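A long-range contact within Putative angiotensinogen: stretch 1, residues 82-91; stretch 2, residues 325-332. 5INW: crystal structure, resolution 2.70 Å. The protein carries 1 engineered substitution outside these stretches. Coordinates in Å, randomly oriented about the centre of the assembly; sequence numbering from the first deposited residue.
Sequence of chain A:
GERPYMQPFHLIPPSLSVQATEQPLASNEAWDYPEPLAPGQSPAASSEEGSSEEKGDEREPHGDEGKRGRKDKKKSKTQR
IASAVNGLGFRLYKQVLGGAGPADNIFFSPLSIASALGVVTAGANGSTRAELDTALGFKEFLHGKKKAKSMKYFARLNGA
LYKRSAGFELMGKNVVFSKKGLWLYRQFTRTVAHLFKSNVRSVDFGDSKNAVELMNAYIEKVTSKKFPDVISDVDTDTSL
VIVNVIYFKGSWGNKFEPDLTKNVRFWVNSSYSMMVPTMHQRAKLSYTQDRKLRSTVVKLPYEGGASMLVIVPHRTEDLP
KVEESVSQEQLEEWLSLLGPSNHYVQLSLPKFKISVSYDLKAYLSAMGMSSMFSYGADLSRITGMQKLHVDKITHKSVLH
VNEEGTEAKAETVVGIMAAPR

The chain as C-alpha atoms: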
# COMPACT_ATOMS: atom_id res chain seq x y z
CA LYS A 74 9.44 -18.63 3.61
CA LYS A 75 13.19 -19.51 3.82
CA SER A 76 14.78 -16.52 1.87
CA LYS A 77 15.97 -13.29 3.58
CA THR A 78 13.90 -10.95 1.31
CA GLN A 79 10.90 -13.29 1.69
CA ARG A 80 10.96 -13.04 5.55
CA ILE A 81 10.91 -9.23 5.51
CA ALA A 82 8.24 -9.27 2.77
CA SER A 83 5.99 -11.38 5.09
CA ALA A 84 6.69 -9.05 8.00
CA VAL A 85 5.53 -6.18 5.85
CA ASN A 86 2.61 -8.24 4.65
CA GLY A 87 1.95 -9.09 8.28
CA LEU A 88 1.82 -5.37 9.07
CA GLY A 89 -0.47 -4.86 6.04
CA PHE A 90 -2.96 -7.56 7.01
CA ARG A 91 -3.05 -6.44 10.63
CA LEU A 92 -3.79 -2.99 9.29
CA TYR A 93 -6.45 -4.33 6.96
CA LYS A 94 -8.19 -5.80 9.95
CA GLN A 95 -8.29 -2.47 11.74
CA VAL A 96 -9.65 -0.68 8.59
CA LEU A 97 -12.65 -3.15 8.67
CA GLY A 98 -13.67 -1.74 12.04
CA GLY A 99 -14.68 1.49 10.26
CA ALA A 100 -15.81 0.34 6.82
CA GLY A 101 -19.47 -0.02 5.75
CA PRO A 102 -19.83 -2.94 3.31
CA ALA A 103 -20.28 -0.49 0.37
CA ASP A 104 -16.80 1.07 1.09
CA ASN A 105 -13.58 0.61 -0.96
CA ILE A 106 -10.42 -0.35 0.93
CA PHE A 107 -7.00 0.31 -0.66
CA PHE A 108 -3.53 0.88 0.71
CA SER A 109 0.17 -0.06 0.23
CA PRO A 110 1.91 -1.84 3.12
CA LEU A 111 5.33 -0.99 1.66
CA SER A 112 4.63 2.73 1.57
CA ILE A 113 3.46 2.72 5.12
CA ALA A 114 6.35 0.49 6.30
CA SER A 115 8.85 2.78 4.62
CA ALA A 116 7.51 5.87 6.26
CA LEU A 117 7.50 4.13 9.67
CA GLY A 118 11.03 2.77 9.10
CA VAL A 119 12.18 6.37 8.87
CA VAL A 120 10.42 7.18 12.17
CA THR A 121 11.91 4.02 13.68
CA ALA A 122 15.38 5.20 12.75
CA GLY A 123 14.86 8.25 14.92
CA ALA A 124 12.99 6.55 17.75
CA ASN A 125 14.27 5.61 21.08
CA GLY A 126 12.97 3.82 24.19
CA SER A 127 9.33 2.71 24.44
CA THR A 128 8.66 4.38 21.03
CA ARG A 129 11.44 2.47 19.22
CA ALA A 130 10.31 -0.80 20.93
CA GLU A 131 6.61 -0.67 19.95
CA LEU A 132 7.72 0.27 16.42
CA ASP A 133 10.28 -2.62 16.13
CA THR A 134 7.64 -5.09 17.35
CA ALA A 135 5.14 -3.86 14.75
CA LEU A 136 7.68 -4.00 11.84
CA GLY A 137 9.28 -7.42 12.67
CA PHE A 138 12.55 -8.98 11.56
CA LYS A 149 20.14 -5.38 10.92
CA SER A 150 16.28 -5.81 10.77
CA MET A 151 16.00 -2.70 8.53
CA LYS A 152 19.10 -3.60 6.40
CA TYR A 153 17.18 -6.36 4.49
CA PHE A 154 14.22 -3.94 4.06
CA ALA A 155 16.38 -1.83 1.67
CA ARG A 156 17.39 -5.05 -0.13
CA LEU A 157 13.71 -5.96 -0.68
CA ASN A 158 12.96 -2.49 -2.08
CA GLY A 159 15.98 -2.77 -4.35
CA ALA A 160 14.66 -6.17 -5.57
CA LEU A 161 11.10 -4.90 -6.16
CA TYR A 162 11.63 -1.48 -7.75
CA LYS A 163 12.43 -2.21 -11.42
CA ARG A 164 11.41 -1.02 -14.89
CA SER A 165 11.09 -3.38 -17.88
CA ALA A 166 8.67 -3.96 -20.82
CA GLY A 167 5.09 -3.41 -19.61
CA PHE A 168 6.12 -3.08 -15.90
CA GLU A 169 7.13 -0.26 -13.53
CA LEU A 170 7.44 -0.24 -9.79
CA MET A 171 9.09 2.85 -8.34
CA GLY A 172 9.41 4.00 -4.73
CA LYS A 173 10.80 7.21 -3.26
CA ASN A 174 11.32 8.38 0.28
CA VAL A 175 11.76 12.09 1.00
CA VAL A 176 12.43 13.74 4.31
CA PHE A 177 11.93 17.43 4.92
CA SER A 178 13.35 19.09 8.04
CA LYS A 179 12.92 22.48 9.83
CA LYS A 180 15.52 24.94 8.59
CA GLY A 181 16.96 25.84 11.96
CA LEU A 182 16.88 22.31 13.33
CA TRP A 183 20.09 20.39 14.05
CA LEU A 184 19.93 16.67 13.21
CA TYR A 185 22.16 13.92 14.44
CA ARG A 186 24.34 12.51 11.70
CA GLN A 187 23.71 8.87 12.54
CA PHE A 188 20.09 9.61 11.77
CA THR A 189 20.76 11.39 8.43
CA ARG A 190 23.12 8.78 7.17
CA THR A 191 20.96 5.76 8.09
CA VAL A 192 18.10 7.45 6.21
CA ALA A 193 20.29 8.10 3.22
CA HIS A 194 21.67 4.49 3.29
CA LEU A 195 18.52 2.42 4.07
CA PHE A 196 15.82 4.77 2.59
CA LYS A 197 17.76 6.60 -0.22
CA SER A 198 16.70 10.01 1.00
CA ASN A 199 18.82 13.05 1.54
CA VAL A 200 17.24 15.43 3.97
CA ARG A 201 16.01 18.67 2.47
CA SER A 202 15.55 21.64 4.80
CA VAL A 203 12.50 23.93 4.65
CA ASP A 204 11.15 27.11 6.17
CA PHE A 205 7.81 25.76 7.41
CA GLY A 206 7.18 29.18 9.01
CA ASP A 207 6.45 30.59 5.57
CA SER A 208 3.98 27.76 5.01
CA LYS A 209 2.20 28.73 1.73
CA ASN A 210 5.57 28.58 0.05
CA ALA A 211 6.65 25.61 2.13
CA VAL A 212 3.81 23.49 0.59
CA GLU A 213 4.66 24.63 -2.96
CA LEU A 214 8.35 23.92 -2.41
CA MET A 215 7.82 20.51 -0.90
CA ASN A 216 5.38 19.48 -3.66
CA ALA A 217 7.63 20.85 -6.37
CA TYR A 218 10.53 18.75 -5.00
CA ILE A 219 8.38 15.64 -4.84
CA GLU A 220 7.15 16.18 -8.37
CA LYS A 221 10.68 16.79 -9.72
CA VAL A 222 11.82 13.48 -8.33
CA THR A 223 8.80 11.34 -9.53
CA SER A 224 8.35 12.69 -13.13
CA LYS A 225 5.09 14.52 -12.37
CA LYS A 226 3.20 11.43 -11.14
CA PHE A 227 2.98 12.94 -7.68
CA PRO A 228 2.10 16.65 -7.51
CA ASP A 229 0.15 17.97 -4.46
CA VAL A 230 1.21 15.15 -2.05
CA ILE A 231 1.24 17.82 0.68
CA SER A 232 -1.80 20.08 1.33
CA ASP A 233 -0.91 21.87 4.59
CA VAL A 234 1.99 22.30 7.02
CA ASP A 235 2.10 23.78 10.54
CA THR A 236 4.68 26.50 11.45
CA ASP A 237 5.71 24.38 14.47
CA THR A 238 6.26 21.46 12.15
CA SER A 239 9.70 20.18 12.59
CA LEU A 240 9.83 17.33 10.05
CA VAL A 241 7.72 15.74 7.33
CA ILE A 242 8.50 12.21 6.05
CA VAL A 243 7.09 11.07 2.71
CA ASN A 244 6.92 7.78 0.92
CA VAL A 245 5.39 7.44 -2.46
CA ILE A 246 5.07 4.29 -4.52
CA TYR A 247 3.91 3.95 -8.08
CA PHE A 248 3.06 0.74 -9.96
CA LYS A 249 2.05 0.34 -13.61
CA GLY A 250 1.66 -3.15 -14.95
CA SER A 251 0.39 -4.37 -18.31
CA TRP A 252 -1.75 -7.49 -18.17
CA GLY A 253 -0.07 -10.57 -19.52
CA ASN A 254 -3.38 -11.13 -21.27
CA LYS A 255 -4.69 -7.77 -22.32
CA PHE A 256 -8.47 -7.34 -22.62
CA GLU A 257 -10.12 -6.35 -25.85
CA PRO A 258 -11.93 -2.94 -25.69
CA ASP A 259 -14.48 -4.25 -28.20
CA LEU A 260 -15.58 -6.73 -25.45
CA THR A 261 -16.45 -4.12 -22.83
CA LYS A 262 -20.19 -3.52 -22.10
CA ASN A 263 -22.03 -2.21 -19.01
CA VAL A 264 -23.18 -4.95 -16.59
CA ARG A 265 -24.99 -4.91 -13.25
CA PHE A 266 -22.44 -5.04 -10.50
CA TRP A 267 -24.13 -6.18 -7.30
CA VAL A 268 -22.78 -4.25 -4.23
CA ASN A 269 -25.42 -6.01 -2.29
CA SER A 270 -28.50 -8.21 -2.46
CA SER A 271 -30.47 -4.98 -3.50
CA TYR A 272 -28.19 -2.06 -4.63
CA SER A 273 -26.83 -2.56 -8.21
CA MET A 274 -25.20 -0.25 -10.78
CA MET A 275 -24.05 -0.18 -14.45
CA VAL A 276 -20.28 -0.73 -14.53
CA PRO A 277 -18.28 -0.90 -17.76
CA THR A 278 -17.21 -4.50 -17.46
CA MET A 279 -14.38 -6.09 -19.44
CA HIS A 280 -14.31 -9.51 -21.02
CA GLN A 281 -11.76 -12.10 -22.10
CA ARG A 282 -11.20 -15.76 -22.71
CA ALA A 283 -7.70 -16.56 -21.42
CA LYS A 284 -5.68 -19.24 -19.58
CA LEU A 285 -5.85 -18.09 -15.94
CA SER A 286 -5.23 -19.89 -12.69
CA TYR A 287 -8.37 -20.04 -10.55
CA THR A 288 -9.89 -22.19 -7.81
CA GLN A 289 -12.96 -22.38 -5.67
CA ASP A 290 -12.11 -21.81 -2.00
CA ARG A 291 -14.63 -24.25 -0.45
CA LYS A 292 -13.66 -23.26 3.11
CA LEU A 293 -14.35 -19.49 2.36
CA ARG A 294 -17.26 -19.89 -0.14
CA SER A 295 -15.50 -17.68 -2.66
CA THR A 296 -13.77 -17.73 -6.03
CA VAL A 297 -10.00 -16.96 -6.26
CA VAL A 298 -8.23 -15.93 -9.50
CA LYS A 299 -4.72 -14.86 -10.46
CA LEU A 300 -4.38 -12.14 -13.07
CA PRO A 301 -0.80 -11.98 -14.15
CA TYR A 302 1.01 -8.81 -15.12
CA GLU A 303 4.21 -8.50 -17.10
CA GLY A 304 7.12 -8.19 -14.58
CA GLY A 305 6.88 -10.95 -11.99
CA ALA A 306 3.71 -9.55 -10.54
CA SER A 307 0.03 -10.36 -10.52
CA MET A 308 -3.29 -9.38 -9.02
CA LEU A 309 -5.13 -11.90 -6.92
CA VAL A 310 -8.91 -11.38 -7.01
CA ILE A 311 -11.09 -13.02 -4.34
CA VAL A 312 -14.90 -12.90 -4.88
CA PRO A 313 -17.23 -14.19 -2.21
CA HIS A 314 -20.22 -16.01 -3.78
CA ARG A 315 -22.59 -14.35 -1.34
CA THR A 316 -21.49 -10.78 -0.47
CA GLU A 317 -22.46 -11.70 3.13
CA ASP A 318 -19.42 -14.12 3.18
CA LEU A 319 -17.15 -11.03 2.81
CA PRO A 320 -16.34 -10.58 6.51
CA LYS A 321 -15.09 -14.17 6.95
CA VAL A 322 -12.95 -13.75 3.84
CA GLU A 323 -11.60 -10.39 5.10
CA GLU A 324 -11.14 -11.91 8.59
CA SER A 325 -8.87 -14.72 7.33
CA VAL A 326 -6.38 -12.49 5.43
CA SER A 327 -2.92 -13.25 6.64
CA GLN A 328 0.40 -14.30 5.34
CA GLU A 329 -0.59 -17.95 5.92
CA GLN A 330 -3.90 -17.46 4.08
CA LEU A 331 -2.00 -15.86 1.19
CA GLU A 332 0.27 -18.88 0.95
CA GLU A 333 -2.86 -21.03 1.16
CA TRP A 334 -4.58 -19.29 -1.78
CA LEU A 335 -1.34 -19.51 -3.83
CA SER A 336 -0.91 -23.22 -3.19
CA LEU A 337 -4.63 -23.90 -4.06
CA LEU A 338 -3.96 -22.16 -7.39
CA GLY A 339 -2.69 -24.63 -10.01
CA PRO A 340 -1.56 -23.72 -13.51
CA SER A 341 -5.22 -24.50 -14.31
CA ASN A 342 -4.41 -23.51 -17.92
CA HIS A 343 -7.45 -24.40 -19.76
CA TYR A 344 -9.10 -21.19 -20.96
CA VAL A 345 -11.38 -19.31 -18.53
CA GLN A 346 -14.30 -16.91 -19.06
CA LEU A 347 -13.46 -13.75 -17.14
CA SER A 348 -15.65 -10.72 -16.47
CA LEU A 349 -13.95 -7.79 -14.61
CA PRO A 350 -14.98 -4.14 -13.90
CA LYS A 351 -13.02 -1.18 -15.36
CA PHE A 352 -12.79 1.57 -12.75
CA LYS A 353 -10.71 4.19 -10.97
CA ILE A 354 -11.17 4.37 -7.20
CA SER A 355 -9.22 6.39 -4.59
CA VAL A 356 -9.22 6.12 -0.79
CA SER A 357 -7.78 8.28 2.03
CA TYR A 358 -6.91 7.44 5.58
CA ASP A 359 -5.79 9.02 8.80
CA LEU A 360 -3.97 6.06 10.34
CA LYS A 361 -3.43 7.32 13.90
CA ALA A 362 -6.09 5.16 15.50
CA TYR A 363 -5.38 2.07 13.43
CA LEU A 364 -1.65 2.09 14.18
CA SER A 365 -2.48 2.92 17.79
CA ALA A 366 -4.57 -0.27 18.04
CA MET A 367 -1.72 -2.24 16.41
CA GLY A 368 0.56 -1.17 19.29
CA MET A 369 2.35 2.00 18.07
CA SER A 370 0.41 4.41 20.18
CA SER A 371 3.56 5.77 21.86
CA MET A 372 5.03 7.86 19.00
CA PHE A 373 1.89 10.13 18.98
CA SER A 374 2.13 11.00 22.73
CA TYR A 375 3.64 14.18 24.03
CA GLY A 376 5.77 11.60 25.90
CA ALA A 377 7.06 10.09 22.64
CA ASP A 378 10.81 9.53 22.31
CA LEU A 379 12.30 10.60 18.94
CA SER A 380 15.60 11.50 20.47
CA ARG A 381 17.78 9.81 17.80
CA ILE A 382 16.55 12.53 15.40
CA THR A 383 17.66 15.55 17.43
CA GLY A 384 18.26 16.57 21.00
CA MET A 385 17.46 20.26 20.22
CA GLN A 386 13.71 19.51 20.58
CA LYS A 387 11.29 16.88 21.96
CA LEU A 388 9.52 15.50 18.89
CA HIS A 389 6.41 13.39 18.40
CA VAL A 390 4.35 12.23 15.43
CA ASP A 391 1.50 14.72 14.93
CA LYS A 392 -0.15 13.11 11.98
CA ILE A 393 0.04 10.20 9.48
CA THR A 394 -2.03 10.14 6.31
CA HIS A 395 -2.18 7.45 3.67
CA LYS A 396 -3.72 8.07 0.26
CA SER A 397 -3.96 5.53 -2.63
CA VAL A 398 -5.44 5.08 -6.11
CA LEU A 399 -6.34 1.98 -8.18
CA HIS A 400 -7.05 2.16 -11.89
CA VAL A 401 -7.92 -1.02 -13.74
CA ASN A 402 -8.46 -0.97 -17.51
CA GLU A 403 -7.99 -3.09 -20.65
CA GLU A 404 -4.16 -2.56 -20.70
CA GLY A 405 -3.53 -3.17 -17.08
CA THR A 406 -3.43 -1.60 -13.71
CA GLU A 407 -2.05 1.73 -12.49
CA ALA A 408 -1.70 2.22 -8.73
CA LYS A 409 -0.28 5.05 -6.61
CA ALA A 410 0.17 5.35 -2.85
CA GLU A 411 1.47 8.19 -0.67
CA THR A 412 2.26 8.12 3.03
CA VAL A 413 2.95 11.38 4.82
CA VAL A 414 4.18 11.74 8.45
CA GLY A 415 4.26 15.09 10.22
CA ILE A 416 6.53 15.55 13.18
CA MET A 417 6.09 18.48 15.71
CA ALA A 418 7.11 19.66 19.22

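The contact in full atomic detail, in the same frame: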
# COMPACT_ATOMS: atom_id res chain seq x y z
N ALA A 82 9.45 -9.46 3.55
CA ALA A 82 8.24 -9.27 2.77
C ALA A 82 7.00 -9.73 3.55
O ALA A 82 5.95 -9.09 3.52
CB ALA A 82 8.35 -9.99 1.43
N SER A 83 7.12 -10.84 4.28
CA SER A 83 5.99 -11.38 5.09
C SER A 83 5.76 -10.61 6.37
O SER A 83 4.66 -10.61 6.86
CB SER A 83 6.20 -12.84 5.45
OG SER A 83 7.54 -13.02 5.86
N ALA A 84 6.81 -9.97 6.90
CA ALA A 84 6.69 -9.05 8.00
C ALA A 84 5.87 -7.88 7.58
O ALA A 84 4.98 -7.47 8.31
CB ALA A 84 8.05 -8.55 8.48
N VAL A 85 6.20 -7.35 6.41
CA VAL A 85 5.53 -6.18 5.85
C VAL A 85 4.13 -6.57 5.49
O VAL A 85 3.21 -5.82 5.77
CB VAL A 85 6.29 -5.62 4.62
CG1 VAL A 85 5.47 -4.63 3.84
CG2 VAL A 85 7.55 -4.93 5.09
N ASN A 86 3.95 -7.74 4.91
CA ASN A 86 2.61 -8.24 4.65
C ASN A 86 1.85 -8.39 5.95
O ASN A 86 0.69 -7.99 6.02
CB ASN A 86 2.64 -9.57 3.92
CG ASN A 86 3.15 -9.43 2.53
OD1 ASN A 86 3.35 -8.31 2.00
ND2 ASN A 86 3.39 -10.53 1.92
N GLY A 87 2.52 -8.94 6.96
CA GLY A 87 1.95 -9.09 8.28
C GLY A 87 1.40 -7.78 8.82
O GLY A 87 0.26 -7.73 9.24
N LEU A 88 2.23 -6.73 8.77
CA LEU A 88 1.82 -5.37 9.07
C LEU A 88 0.59 -4.96 8.24
O LEU A 88 -0.34 -4.38 8.78
CB LEU A 88 2.95 -4.39 8.75
CG LEU A 88 2.69 -2.92 9.07
CD1 LEU A 88 2.97 -2.71 10.54
CD2 LEU A 88 3.56 -1.99 8.26
N GLY A 89 0.60 -5.24 6.93
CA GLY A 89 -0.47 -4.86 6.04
C GLY A 89 -1.78 -5.49 6.46
O GLY A 89 -2.81 -4.81 6.57
N PHE A 90 -1.75 -6.80 6.70
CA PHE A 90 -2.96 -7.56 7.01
C PHE A 90 -3.54 -7.11 8.38
O PHE A 90 -4.71 -6.80 8.51
CB PHE A 90 -2.65 -9.04 6.97
CG PHE A 90 -2.39 -9.60 5.59
CD1 PHE A 90 -3.24 -9.33 4.51
CD2 PHE A 90 -1.29 -10.45 5.38
CE1 PHE A 90 -2.98 -9.90 3.23
CE2 PHE A 90 -1.03 -10.99 4.11
CZ PHE A 90 -1.86 -10.71 3.03
N ARG A 91 -2.67 -7.01 9.36
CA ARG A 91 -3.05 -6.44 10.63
C ARG A 91 -3.71 -5.07 10.42
O ARG A 91 -4.71 -4.77 11.07
CB ARG A 91 -1.85 -6.38 11.59
CG ARG A 91 -1.65 -7.70 12.34
CD ARG A 91 -0.21 -8.04 12.69
NE ARG A 91 0.53 -6.87 13.19
CZ ARG A 91 1.83 -6.59 12.95
NH1 ARG A 91 2.61 -7.40 12.22
NH2 ARG A 91 2.34 -5.46 13.44
N SER A 325 -9.93 -13.72 7.46
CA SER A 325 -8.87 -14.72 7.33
C SER A 325 -7.56 -14.20 6.73
O SER A 325 -6.54 -14.92 6.80
CB SER A 325 -9.35 -15.88 6.47
OG SER A 325 -9.51 -15.44 5.14
N VAL A 326 -7.57 -12.98 6.13
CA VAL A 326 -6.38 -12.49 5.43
C VAL A 326 -5.18 -12.48 6.35
O VAL A 326 -5.21 -11.97 7.44
CB VAL A 326 -6.53 -11.13 4.71
CG1 VAL A 326 -7.52 -11.26 3.57
CG2 VAL A 326 -6.87 -9.99 5.67
N SER A 327 -4.12 -13.09 5.88
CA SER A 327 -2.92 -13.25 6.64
C SER A 327 -1.90 -13.74 5.64
O SER A 327 -2.23 -14.11 4.47
CB SER A 327 -3.07 -14.28 7.74
OG SER A 327 -3.09 -15.60 7.19
N GLN A 328 -0.66 -13.73 6.10
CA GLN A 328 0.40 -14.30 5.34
C GLN A 328 0.09 -15.80 5.07
O GLN A 328 0.23 -16.28 3.95
CB GLN A 328 1.70 -14.09 6.11
CG GLN A 328 2.91 -14.71 5.47
CD GLN A 328 3.23 -14.09 4.14
OE1 GLN A 328 2.92 -12.93 3.89
NE2 GLN A 328 3.91 -14.86 3.29
N GLU A 329 -0.37 -16.52 6.09
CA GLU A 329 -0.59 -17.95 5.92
C GLU A 329 -1.73 -18.21 4.92
O GLU A 329 -1.62 -19.08 4.05
CB GLU A 329 -0.77 -18.61 7.29
CG GLU A 329 -1.00 -20.13 7.28
CD GLU A 329 -1.22 -20.74 8.67
OE1 GLU A 329 -1.89 -20.10 9.52
OE2 GLU A 329 -0.73 -21.87 8.93
N GLN A 330 -2.80 -17.42 5.03
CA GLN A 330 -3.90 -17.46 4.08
C GLN A 330 -3.44 -17.17 2.65
O GLN A 330 -3.88 -17.84 1.68
CB GLN A 330 -5.02 -16.46 4.47
CG GLN A 330 -6.31 -16.64 3.67
CD GLN A 330 -6.78 -18.10 3.62
OE1 GLN A 330 -6.91 -18.74 4.66
NE2 GLN A 330 -7.01 -18.63 2.43
N LEU A 331 -2.57 -16.16 2.50
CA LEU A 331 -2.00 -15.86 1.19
C LEU A 331 -1.28 -17.07 0.63
O LEU A 331 -1.49 -17.43 -0.53
CB LEU A 331 -1.06 -14.65 1.26
CG LEU A 331 -0.24 -14.33 -0.01
CD1 LEU A 331 -1.19 -14.00 -1.15
CD2 LEU A 331 0.73 -13.19 0.24
N GLU A 332 -0.44 -17.70 1.44
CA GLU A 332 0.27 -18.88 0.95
C GLU A 332 -0.68 -19.99 0.60
O GLU A 332 -0.48 -20.66 -0.40
CB GLU A 332 1.34 -19.33 1.94
CG GLU A 332 2.61 -18.52 1.74
CD GLU A 332 3.43 -18.32 2.99
OE1 GLU A 332 2.89 -18.45 4.09
OE2 GLU A 332 4.62 -18.00 2.87

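Residues 82-91 lie within a longer helix that begins before Ala82 and continues past Arg91, whereas residues 325-332 enter a second helix, which starts at Gln328 after Val326 and Ser327 in an extended conformation. At least 236 positions of sequence separate any two residues that touch. The two helix axes approach to 10.5 Å, and their N-to-C directions make an angle of 110°, so the contact is a crossing rather than a side-by-side alignment. The backbones come nearest where the first helix meets the start of the second, with Phe90 CA and Ser327 CA 5.7 Å apart. About 326 Å² of surface is buried, both sides summed.

In the first helix, Ser83, Asn86 and Phe90 direct their CA-to-CB bonds toward the second stretch. Their spacing of three and four residues, close to one helical turn each, places them along one side of the helix, while Ala84, Val85 and Arg91 point away. The helix is regular here: Asn86 N bonds to Ala82 O and Phe90 N to Asn86 O, each at 2.8 Å.

Phe90 contributes the largest area. With chi1 in the m well, its ring reaches the turn that leads into the second helix, and one face is covered by Ser327 CA and Val326 C. The ring thus packs against backbone as well as side chains: Phe90 CE2 lies 3.3 Å from Ser327 C and 3.4 Å from Gln328 N. Apolar contacts extend the packing, with Phe90 CD1 3.8 Å from Val326 CB and, more loosely, Phe90 CZ 4.4 Å from Leu331 CB. Both Val326 and Leu331 point toward the first helix and are buried, as is Phe90, so these contacts keep hydrocarbon surface from solvent.

The CA-to-CB bond of Ser327 points away from the first helix, and its hydroxyl serves the second helix instead. It occupies the N-cap position, where its OG accepts a hydrogen bond from Gln330 N (2.8 Å, N-H...acceptor angle 175°), satisfying an amide in the first turn that has no preceding helical carbonyl to bond. The same residue therefore caps the helix with its hydroxyl and offers its backbone to the aromatic ring.

Gln328 supplies the polar part of the contact. Its CA-to-CB bond runs sideways, but the side chain, with chi1 t and chi2 p, brings its amide end nearer to the first helix. There Asn86 ND2 donates to Gln328 OE1 across 3.1 Å at an angle of 163°, a nearly straight hydrogen bond and the only one between the two stretches. The other end of the glutamine amide looks back to its own helix: Gln328 NE2 makes a weak bond to Glu332 OE2 at 3.2 Å. Ser83 CB packs 3.5 Å from Gln328 CD, and Leu331 CD2 approaches Asn86 ND2 at 4.1 Å, so the polar pair adjoins the apolar cluster around Phe90.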